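Local coordinates for Cas13d (uncultured Ruminococcus sp, PDB 6IV9), which binds a CRISPR RNA and, with its two HEPN domains, carries out both the maturation of that RNA and the cleavage of target RNA, at residues 64-68 / 141-145; 102-106 / 117-121. The protein carries 2 engineered substitutions. The contacts are given in a common frame with arbitrary orientation. Numbering follows the deposited sequence.

Interaction 1: residues 64-68 / 141-145; sequences LVSEN and SSPVR. With nucleotides of chain B.
An ST turn in the loop between strand 129-132 and helix 152-160 packs against the end of edge strand 60-65, where Cas13d also grips the crRNA. Leu64 and Val65 are extended; the chain then leaves the strand and turns at Glu67 (phi/psi -63/-44). In the ST turn, with Pro143 at -66/-28, Ser142 OG (chi1 t) accepts from Val144 N at 2.9 Å. CA atoms pair Val65 with Val144 (6.1 Å) and Glu67 with Pro143 (6.2 Å). Pro143 has the most surface covered; its CB lies 4.4 Å from Val65 CG1. Chi1 t and chi2 p bring the Glu67 carboxylate to the CD edge of the proline ring, OE1 3.1 Å from Pro143 CD. Val144 (chi1 t) sets CG2 against the 64-68 backbone, 4.1 Å from Val65 CG1, 3.8 Å from Ser66 O and 3.9 Å from Glu67 OE1. The join is mainly van der Waals packing; Arg137 of the magnesium site donates to Pro143 O. Beyond it, Arg145 lays one guanidinium face over the C24 base of chain B, donating from NH1 to O2' of G22 of chain B (3.1 Å) and from NH2 to OP1 of U25 of chain B (2.9 Å).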
ATOM      1  N   LEU A  64      29.964   3.580   0.549  1.00 24.59           N
ATOM      2  CA  LEU A  64      29.750   4.486  -0.597  1.00 23.71           C
ATOM      3  C   LEU A  64      31.051   4.559  -1.382  1.00 29.49           C
ATOM      4  O   LEU A  64      32.089   4.619  -0.766  1.00 28.06           O
ATOM      5  CB  LEU A  64      29.295   5.845  -0.076  1.00 25.40           C
ATOM      6  CG  LEU A  64      28.008   5.773   0.738  1.00 32.81           C
ATOM      7  CD1 LEU A  64      27.717   7.079   1.421  1.00 37.89           C
ATOM      8  CD2 LEU A  64      26.841   5.349  -0.129  1.00 31.36           C
ATOM      9  N   VAL A  65      30.949   4.524  -2.702  1.00 26.53           N
ATOM     10  CA  VAL A  65      32.171   4.501  -3.538  1.00 29.07           C
ATOM     11  C   VAL A  65      32.219   5.714  -4.455  1.00 33.81           C
ATOM     12  O   VAL A  65      31.230   6.047  -5.068  1.00 30.72           O
ATOM     13  CB  VAL A  65      32.315   3.201  -4.350  1.00 32.96           C
ATOM     14  CG1 VAL A  65      33.613   3.173  -5.119  1.00 35.15           C
ATOM     15  CG2 VAL A  65      32.173   1.948  -3.510  1.00 31.48           C
ATOM     16  N   SER A  66      33.372   6.353  -4.453  1.00 32.78           N
ATOM     17  CA  SER A  66      33.713   7.435  -5.401  1.00 37.23           C
ATOM     18  C   SER A  66      34.906   6.942  -6.234  1.00 45.98           C
ATOM     19  O   SER A  66      35.398   5.825  -6.008  1.00 38.81           O
ATOM     20  CB  SER A  66      34.026   8.710  -4.718  1.00 40.11           C
ATOM     21  OG  SER A  66      35.376   8.704  -4.325  1.00 38.53           O
ATOM     22  N   GLU A  67      35.353   7.739  -7.183  1.00 44.58           N
ATOM     23  CA  GLU A  67      36.475   7.223  -7.989  1.00 49.52           C
ATOM     24  C   GLU A  67      37.687   7.007  -7.078  1.00 37.06           C
ATOM     25  O   GLU A  67      38.280   5.965  -7.161  1.00 49.13           O
ATOM     26  CB  GLU A  67      36.743   8.144  -9.177  1.00 58.50           C
ATOM     27  CG  GLU A  67      37.796   7.620 -10.124  1.00 75.37           C
ATOM     28  CD  GLU A  67      37.383   6.372 -10.881  1.00 79.65           C
ATOM     29  OE1 GLU A  67      36.372   5.771 -10.496  1.00 80.93           O
ATOM     30  OE2 GLU A  67      38.080   5.996 -11.834  1.00 67.97           O
ATOM     31  N   ASN A  68      38.000   7.934  -6.192  1.00 37.38           N
ATOM     32  CA  ASN A  68      39.264   7.752  -5.444  1.00 41.55           C
ATOM     33  C   ASN A  68      39.060   7.268  -4.005  1.00 37.70           C
ATOM     34  O   ASN A  68      40.011   6.778  -3.438  1.00 35.66           O
ATOM     35  CB  ASN A  68      40.120   9.014  -5.551  1.00 48.85           C
ATOM     36  CG  ASN A  68      40.481   9.342  -6.984  1.00 51.66           C
ATOM     37  OD1 ASN A  68      40.054  10.349  -7.523  1.00 59.04           O
ATOM     38  ND2 ASN A  68      41.250   8.481  -7.622  1.00 56.49           N
ATOM     39  N   SER A 141      36.733  -1.966 -15.359  1.00 38.81           N
ATOM     40  CA  SER A 141      37.849  -1.033 -15.096  1.00 37.54           C
ATOM     41  C   SER A 141      37.570  -0.097 -13.917  1.00 37.91           C
ATOM     42  O   SER A 141      38.475   0.162 -13.166  1.00 42.00           O
ATOM     43  CB  SER A 141      38.205  -0.278 -16.331  1.00 40.38           C
ATOM     44  OG  SER A 141      38.305  -1.156 -17.424  1.00 41.36           O
ATOM     45  N   SER A 142      36.360   0.424 -13.817  1.00 35.39           N
ATOM     46  CA  SER A 142      36.057   1.418 -12.765  1.00 31.36           C
ATOM     47  C   SER A 142      35.880   0.811 -11.380  1.00 29.21           C
ATOM     48  O   SER A 142      35.237  -0.192 -11.255  1.00 30.76           O
ATOM     49  CB  SER A 142      34.834   2.203 -13.114  1.00 34.33           C
ATOM     50  OG  SER A 142      34.550   3.145 -12.108  1.00 32.57           O
ATOM     51  N   PRO A 143      36.314   1.509 -10.317  1.00 30.99           N
ATOM     52  CA  PRO A 143      36.040   1.104  -8.956  1.00 32.15           C
ATOM     53  C   PRO A 143      34.528   1.225  -8.731  1.00 30.40           C
ATOM     54  O   PRO A 143      34.004   0.538  -7.928  1.00 32.29           O
ATOM     55  CB  PRO A 143      36.688   2.164  -8.064  1.00 34.98           C
ATOM     56  CG  PRO A 143      37.589   2.943  -8.965  1.00 39.13           C
ATOM     57  CD  PRO A 143      37.078   2.736 -10.367  1.00 38.09           C
ATOM     58  N   VAL A 144      33.892   2.130  -9.469  1.00 27.93           N
ATOM     59  CA  VAL A 144      32.451   2.437  -9.268  1.00 27.61           C
ATOM     60  C   VAL A 144      31.567   1.474 -10.053  1.00 27.21           C
ATOM     61  O   VAL A 144      31.594   1.481 -11.248  1.00 26.18           O
ATOM     62  CB  VAL A 144      32.126   3.901  -9.606  1.00 32.13           C
ATOM     63  CG1 VAL A 144      30.653   4.197  -9.454  1.00 34.40           C
ATOM     64  CG2 VAL A 144      32.942   4.868  -8.780  1.00 36.81           C
ATOM     65  N   ARG A 145      30.733   0.749  -9.327  1.00 28.50           N
ATOM     66  CA  ARG A 145      29.761  -0.211  -9.888  1.00 29.43           C
ATOM     67  C   ARG A 145      28.745   0.542 -10.754  1.00 28.07           C
ATOM     68  O   ARG A 145      28.428   1.650 -10.436  1.00 27.67           O
ATOM     69  CB  ARG A 145      29.038  -0.832  -8.691  1.00 34.19           C
ATOM     70  CG  ARG A 145      28.040  -1.930  -8.994  1.00 37.84           C
ATOM     71  CD  ARG A 145      27.573  -2.542  -7.695  1.00 31.46           C
ATOM     72  NE  ARG A 145      26.183  -2.913  -7.759  1.00 36.80           N
ATOM     73  CZ  ARG A 145      25.488  -3.412  -6.756  1.00 34.69           C
ATOM     74  NH1 ARG A 145      26.073  -3.723  -5.614  1.00 33.70           N
ATOM     75  NH2 ARG A 145      24.204  -3.614  -6.901  1.00 31.35           N
TER
ATOM     76  P     C B  24      19.239  -1.129  -4.628  1.00 26.74           P
ATOM     77  OP1   C B  24      17.964  -0.716  -5.227  1.00 29.99           O
ATOM     78  OP2   C B  24      19.615  -2.488  -4.357  1.00 24.03           O
ATOM     79  O5'   C B  24      20.383  -0.605  -5.615  1.00 24.13           O
ATOM     80  C5'   C B  24      20.119   0.465  -6.526  1.00 23.72           C
ATOM     81  C4'   C B  24      21.355   0.805  -7.318  1.00 23.23           C
ATOM     82  O4'   C B  24      22.347   1.426  -6.460  1.00 23.86           O
ATOM     83  C3'   C B  24      22.066  -0.376  -7.903  1.00 22.84           C
ATOM     84  O3'   C B  24      21.427  -0.739  -9.091  1.00 23.02           O
ATOM     85  C2'   C B  24      23.463   0.196  -8.137  1.00 23.44           C
ATOM     86  O2'   C B  24      23.513   0.992  -9.306  1.00 26.52           O
ATOM     87  C1'   C B  24      23.646   1.009  -6.870  1.00 24.06           C
ATOM     88  N1    C B  24      24.301   0.300  -5.737  1.00 24.95           N
ATOM     89  C2    C B  24      25.704   0.345  -5.642  1.00 24.40           C
ATOM     90  O2    C B  24      26.343   0.935  -6.530  1.00 25.50           O
ATOM     91  N3    C B  24      26.318  -0.286  -4.612  1.00 24.17           N
ATOM     92  C4    C B  24      25.582  -0.875  -3.656  1.00 25.57           C
ATOM     93  N4    C B  24      26.214  -1.423  -2.614  1.00 26.52           N
ATOM     94  C5    C B  24      24.157  -0.911  -3.716  1.00 23.96           C
ATOM     95  C6    C B  24      23.565  -0.328  -4.772  1.00 23.91           C
ATOM     96  P     U B  25      21.402  -2.243  -9.535  1.00 26.45           P
ATOM     97  OP1   U B  25      22.712  -2.902  -9.270  1.00 30.94           O
ATOM     98  OP2   U B  25      20.768  -2.316 -10.845  1.00 27.78           O
ATOM     99  O5'   U B  25      20.501  -2.955  -8.462  1.00 27.54           O
ATOM    100  C5'   U B  25      19.069  -2.899  -8.602  1.00 25.11           C
ATOM    101  C4'   U B  25      18.545  -4.196  -9.181  1.00 27.12           C
ATOM    102  O4'   U B  25      19.127  -5.254  -8.414  1.00 28.88           O
ATOM    103  C3'   U B  25      17.043  -4.416  -8.954  1.00 24.66           C
ATOM    104  O3'   U B  25      16.256  -3.895  -9.981  1.00 24.42           O
ATOM    105  C2'   U B  25      16.896  -5.923  -8.939  1.00 28.43           C
ATOM    106  O2'   U B  25      16.674  -6.393 -10.251  1.00 30.90           O
ATOM    107  C1'   U B  25      18.299  -6.399  -8.532  1.00 27.38           C
ATOM    108  N1    U B  25      18.318  -7.109  -7.259  1.00 27.96           N
ATOM    109  C2    U B  25      17.825  -8.394  -7.290  1.00 23.96           C
ATOM    110  O2    U B  25      17.293  -8.860  -8.268  1.00 25.28           O
ATOM    111  N3    U B  25      17.929  -9.076  -6.119  1.00 26.49           N
ATOM    112  C4    U B  25      18.514  -8.641  -4.953  1.00 28.57           C
ATOM    113  O4    U B  25      18.549  -9.390  -3.984  1.00 26.52           O
ATOM    114  C5    U B  25      18.982  -7.296  -4.991  1.00 28.11           C
ATOM    115  C6    U B  25      18.851  -6.585  -6.114  1.00 27.36           C
ATOM    116  P     G B  22      26.078  -6.526   2.803  1.00 26.49           P
ATOM    117  OP1   G B  22      26.787  -5.389   3.384  1.00 27.44           O
ATOM    118  OP2   G B  22      24.954  -7.217   3.501  1.00 26.76           O
ATOM    119  O5'   G B  22      25.525  -6.257   1.322  1.00 23.50           O
ATOM    120  C5'   G B  22      26.313  -5.422   0.457  1.00 26.97           C
ATOM    121  C4'   G B  22      25.686  -5.242  -0.898  1.00 28.11           C
ATOM    122  O4'   G B  22      25.600  -6.517  -1.577  1.00 28.13           O
ATOM    123  C3'   G B  22      24.248  -4.758  -0.869  1.00 27.00           C
ATOM    124  O3'   G B  22      24.299  -3.326  -0.840  1.00 28.62           O
ATOM    125  C2'   G B  22      23.728  -5.198  -2.224  1.00 26.52           C
ATOM    126  O2'   G B  22      24.099  -4.276  -3.235  1.00 26.77           O
ATOM    127  C1'   G B  22      24.496  -6.517  -2.445  1.00 27.99           C
ATOM    128  N9    G B  22      23.762  -7.766  -2.236  1.00 25.00           N
ATOM    129  C8    G B  22      23.599  -8.456  -1.061  1.00 26.82           C
ATOM    130  N7    G B  22      22.893  -9.542  -1.204  1.00 25.92           N
ATOM    131  C5    G B  22      22.609  -9.592  -2.558  1.00 24.42           C
ATOM    132  C6    G B  22      21.832 -10.517  -3.292  1.00 27.50           C
ATOM    133  O6    G B  22      21.358 -11.592  -2.909  1.00 26.06           O
ATOM    134  N1    G B  22      21.697 -10.134  -4.624  1.00 24.58           N
ATOM    135  C2    G B  22      22.262  -9.010  -5.181  1.00 24.76           C
ATOM    136  N2    G B  22      22.039  -8.812  -6.478  1.00 26.14           N
ATOM    137  N3    G B  22      22.933  -8.104  -4.490  1.00 26.07           N
ATOM    138  C4    G B  22      23.085  -8.470  -3.196  1.00 25.99           C
TER

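Interaction 2: residues 102-106 / 117-121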
ATOM      1  N   ASN A 102      30.540   8.252  19.138  1.00 46.40           N
ATOM      2  CA  ASN A 102      29.610   7.858  18.046  1.00 47.69           C
ATOM      3  C   ASN A 102      29.988   6.553  17.328  1.00 41.63           C
ATOM      4  O   ASN A 102      29.095   5.928  16.797  1.00 37.46           O
ATOM      5  CB  ASN A 102      29.375   8.991  17.052  1.00 50.05           C
ATOM      6  CG  ASN A 102      28.904  10.254  17.735  1.00 61.77           C
ATOM      7  OD1 ASN A 102      29.142  11.350  17.242  1.00 64.02           O
ATOM      8  ND2 ASN A 102      28.238  10.105  18.866  1.00 53.17           N
ATOM      9  N   SER A 103      31.260   6.178  17.309  1.00 37.48           N
ATOM     10  CA  SER A 103      31.702   5.020  16.491  1.00 36.07           C
ATOM     11  C   SER A 103      31.046   3.703  16.910  1.00 36.88           C
ATOM     12  O   SER A 103      31.008   3.415  18.082  1.00 35.89           O
ATOM     13  CB  SER A 103      33.189   4.916  16.448  1.00 35.92           C
ATOM     14  OG  SER A 103      33.579   3.943  15.515  1.00 34.50           O
ATOM     15  N   ASN A 104      30.596   2.932  15.921  1.00 30.13           N
ATOM     16  CA  ASN A 104      29.922   1.632  16.147  1.00 29.86           C
ATOM     17  C   ASN A 104      30.754   0.464  15.624  1.00 27.22           C
ATOM     18  O   ASN A 104      30.460  -0.656  15.980  1.00 28.46           O
ATOM     19  CB  ASN A 104      28.563   1.620  15.461  1.00 28.03           C
ATOM     20  CG  ASN A 104      27.675   2.678  16.058  1.00 34.62           C
ATOM     21  OD1 ASN A 104      27.573   2.763  17.264  1.00 33.94           O
ATOM     22  ND2 ASN A 104      27.079   3.505  15.228  1.00 32.76           N
ATOM     23  N   ILE A 105      31.732   0.739  14.780  1.00 27.26           N
ATOM     24  CA  ILE A 105      32.531  -0.359  14.196  1.00 27.72           C
ATOM     25  C   ILE A 105      34.000   0.033  14.182  1.00 32.92           C
ATOM     26  O   ILE A 105      34.290   1.205  14.113  1.00 32.08           O
ATOM     27  CB  ILE A 105      32.024  -0.691  12.791  1.00 30.64           C
ATOM     28  CG1 ILE A 105      32.029   0.541  11.894  1.00 32.68           C
ATOM     29  CG2 ILE A 105      30.656  -1.338  12.861  1.00 32.77           C
ATOM     30  CD1 ILE A 105      31.639   0.261  10.478  1.00 35.30           C
ATOM     31  N   GLU A 106      34.862  -0.974  14.247  1.00 35.39           N
ATOM     32  CA  GLU A 106      36.328  -0.789  14.220  1.00 32.51           C
ATOM     33  C   GLU A 106      36.814  -1.362  12.897  1.00 31.11           C
ATOM     34  O   GLU A 106      36.497  -2.488  12.610  1.00 32.56           O
ATOM     35  CB  GLU A 106      36.957  -1.523  15.397  1.00 38.85           C
ATOM     36  CG  GLU A 106      38.459  -1.545  15.360  1.00 50.22           C
ATOM     37  CD  GLU A 106      39.127  -1.037  16.620  1.00 64.14           C
ATOM     38  OE1 GLU A 106      38.575  -1.245  17.706  1.00 72.91           O
ATOM     39  OE2 GLU A 106      40.203  -0.443  16.509  1.00 77.44           O
ATOM     40  N   PHE A 117      36.386  -5.953   9.640  1.00 25.34           N
ATOM     41  CA  PHE A 117      35.933  -5.006  10.672  1.00 25.05           C
ATOM     42  C   PHE A 117      35.261  -5.789  11.789  1.00 25.64           C
ATOM     43  O   PHE A 117      35.023  -6.949  11.661  1.00 28.80           O
ATOM     44  CB  PHE A 117      35.005  -3.947  10.084  1.00 28.54           C
ATOM     45  CG  PHE A 117      33.601  -4.429   9.843  1.00 26.05           C
ATOM     46  CD1 PHE A 117      33.312  -5.236   8.763  1.00 28.15           C
ATOM     47  CD2 PHE A 117      32.583  -4.099  10.709  1.00 27.46           C
ATOM     48  CE1 PHE A 117      32.027  -5.686   8.545  1.00 29.39           C
ATOM     49  CE2 PHE A 117      31.296  -4.545  10.483  1.00 28.55           C
ATOM     50  CZ  PHE A 117      31.026  -5.342   9.407  1.00 28.43           C
ATOM     51  N   SER A 118      34.999  -5.103  12.878  1.00 28.33           N
ATOM     52  CA  SER A 118      34.303  -5.736  14.008  1.00 28.18           C
ATOM     53  C   SER A 118      33.432  -4.685  14.689  1.00 27.10           C
ATOM     54  O   SER A 118      33.643  -3.511  14.474  1.00 30.49           O
ATOM     55  CB  SER A 118      35.278  -6.394  14.948  1.00 35.43           C
ATOM     56  OG  SER A 118      36.110  -5.444  15.552  1.00 34.32           O
ATOM     57  N   SER A 119      32.439  -5.147  15.422  1.00 28.05           N
ATOM     58  CA  SER A 119      31.545  -4.255  16.182  1.00 27.63           C
ATOM     59  C   SER A 119      32.278  -3.719  17.408  1.00 32.86           C
ATOM     60  O   SER A 119      33.051  -4.445  17.977  1.00 32.52           O
ATOM     61  CB  SER A 119      30.308  -4.990  16.587  1.00 30.17           C
ATOM     62  OG  SER A 119      29.574  -4.242  17.512  1.00 31.86           O
ATOM     63  N   LYS A 120      31.998  -2.485  17.791  1.00 30.62           N
ATOM     64  CA  LYS A 120      32.575  -1.915  19.025  1.00 34.50           C
ATOM     65  C   LYS A 120      31.601  -2.164  20.182  1.00 35.47           C
ATOM     66  O   LYS A 120      31.909  -1.752  21.284  1.00 37.34           O
ATOM     67  CB  LYS A 120      32.812  -0.417  18.830  1.00 34.02           C
ATOM     68  CG  LYS A 120      34.065  -0.075  18.051  1.00 34.22           C
ATOM     69  CD  LYS A 120      34.367   1.383  17.962  1.00 37.70           C
ATOM     70  CE  LYS A 120      35.629   1.644  17.172  1.00 44.22           C
ATOM     71  NZ  LYS A 120      35.716   3.032  16.664  1.00 46.38           N
ATOM     72  N   HIS A 121      30.456  -2.779  19.904  1.00 31.85           N
ATOM     73  CA  HIS A 121      29.400  -2.964  20.929  1.00 31.85           C
ATOM     74  C   HIS A 121      29.078  -4.425  21.234  1.00 29.47           C
ATOM     75  O   HIS A 121      28.038  -4.651  21.794  1.00 33.71           O
ATOM     76  CB  HIS A 121      28.175  -2.105  20.625  1.00 32.22           C
ATOM     77  CG  HIS A 121      28.511  -0.677  20.404  1.00 35.68           C
ATOM     78  ND1 HIS A 121      29.048   0.104  21.379  1.00 39.30           N
ATOM     79  CD2 HIS A 121      28.395   0.107  19.323  1.00 37.40           C
ATOM     80  CE1 HIS A 121      29.251   1.306  20.911  1.00 38.53           C
ATOM     81  NE2 HIS A 121      28.855   1.331  19.663  1.00 38.23           N
TER
HETATM   82  O   HOH W   1      28.574   4.476  19.753  1.00 44.76           O
HETATM   83  O   HOH W   2      28.295  -2.400  16.006  1.00 28.00           O
HETATM   84  O   HOH W   3      38.264  -4.993  13.698  1.00 45.27           O
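Start at Phe117, where this antiparallel beta hairpin is regular: its ring meets Ile105, CD2 to CG2 at 4.0 Å, and also touches Val55 and Ala58 of helix 54-58. Ser118 forms the hydrogen-bonded pair with Glu106, Ser118 N to Glu106 O at 3.0 Å and Glu106 N to Ser118 O at 2.8 Å, and water 3 joins Ser118 OG to Glu106 O. Ser119 faces Ile105 in a non-hydrogen-bonded pair; its OG accepts from His121 N at 2.9 Å, an ST turn that ends the strand. Lys120 N still reaches Asn104 O (3.0 Å), while its side chain runs back until NZ donates to Ser103 OG at 2.6 Å, a hydroxyl also bonded to Glu84. His121 adds two weak bonds from NE2, to Asn104 OD1 at 3.1 Å and Ser103 O at 3.4 Å; Asn104 ND2 bonds Ser74 OG. Past the bridged pairs, then, one more backbone bond continues the pattern, and Lys120, His121 and waters 1 and 2 add polar links: more than strand pairing holds the hairpin's open end.

In the fold
From the N terminus, the chain first runs through strand 60-65, whose end supplies one side of interaction 1. It then lays down the rest of the four-stranded antiparallel sheet, 69-75, 81-88 and 94-96, before entering the three-stranded sheet. There interaction 2 closes a short loop, only 10 residues lying between its segments, at the open end of hairpin 105-110/114-119. After strand 129-132 the chain returns to strand 60-65, and interaction 1 closes a larger loop of 72 residues, all without helix, that encloses the whole of interaction 2. The contacts do not touch: their centres are 24 Å apart. One is local to a hairpin; the other ties the start of this beta region to its exit.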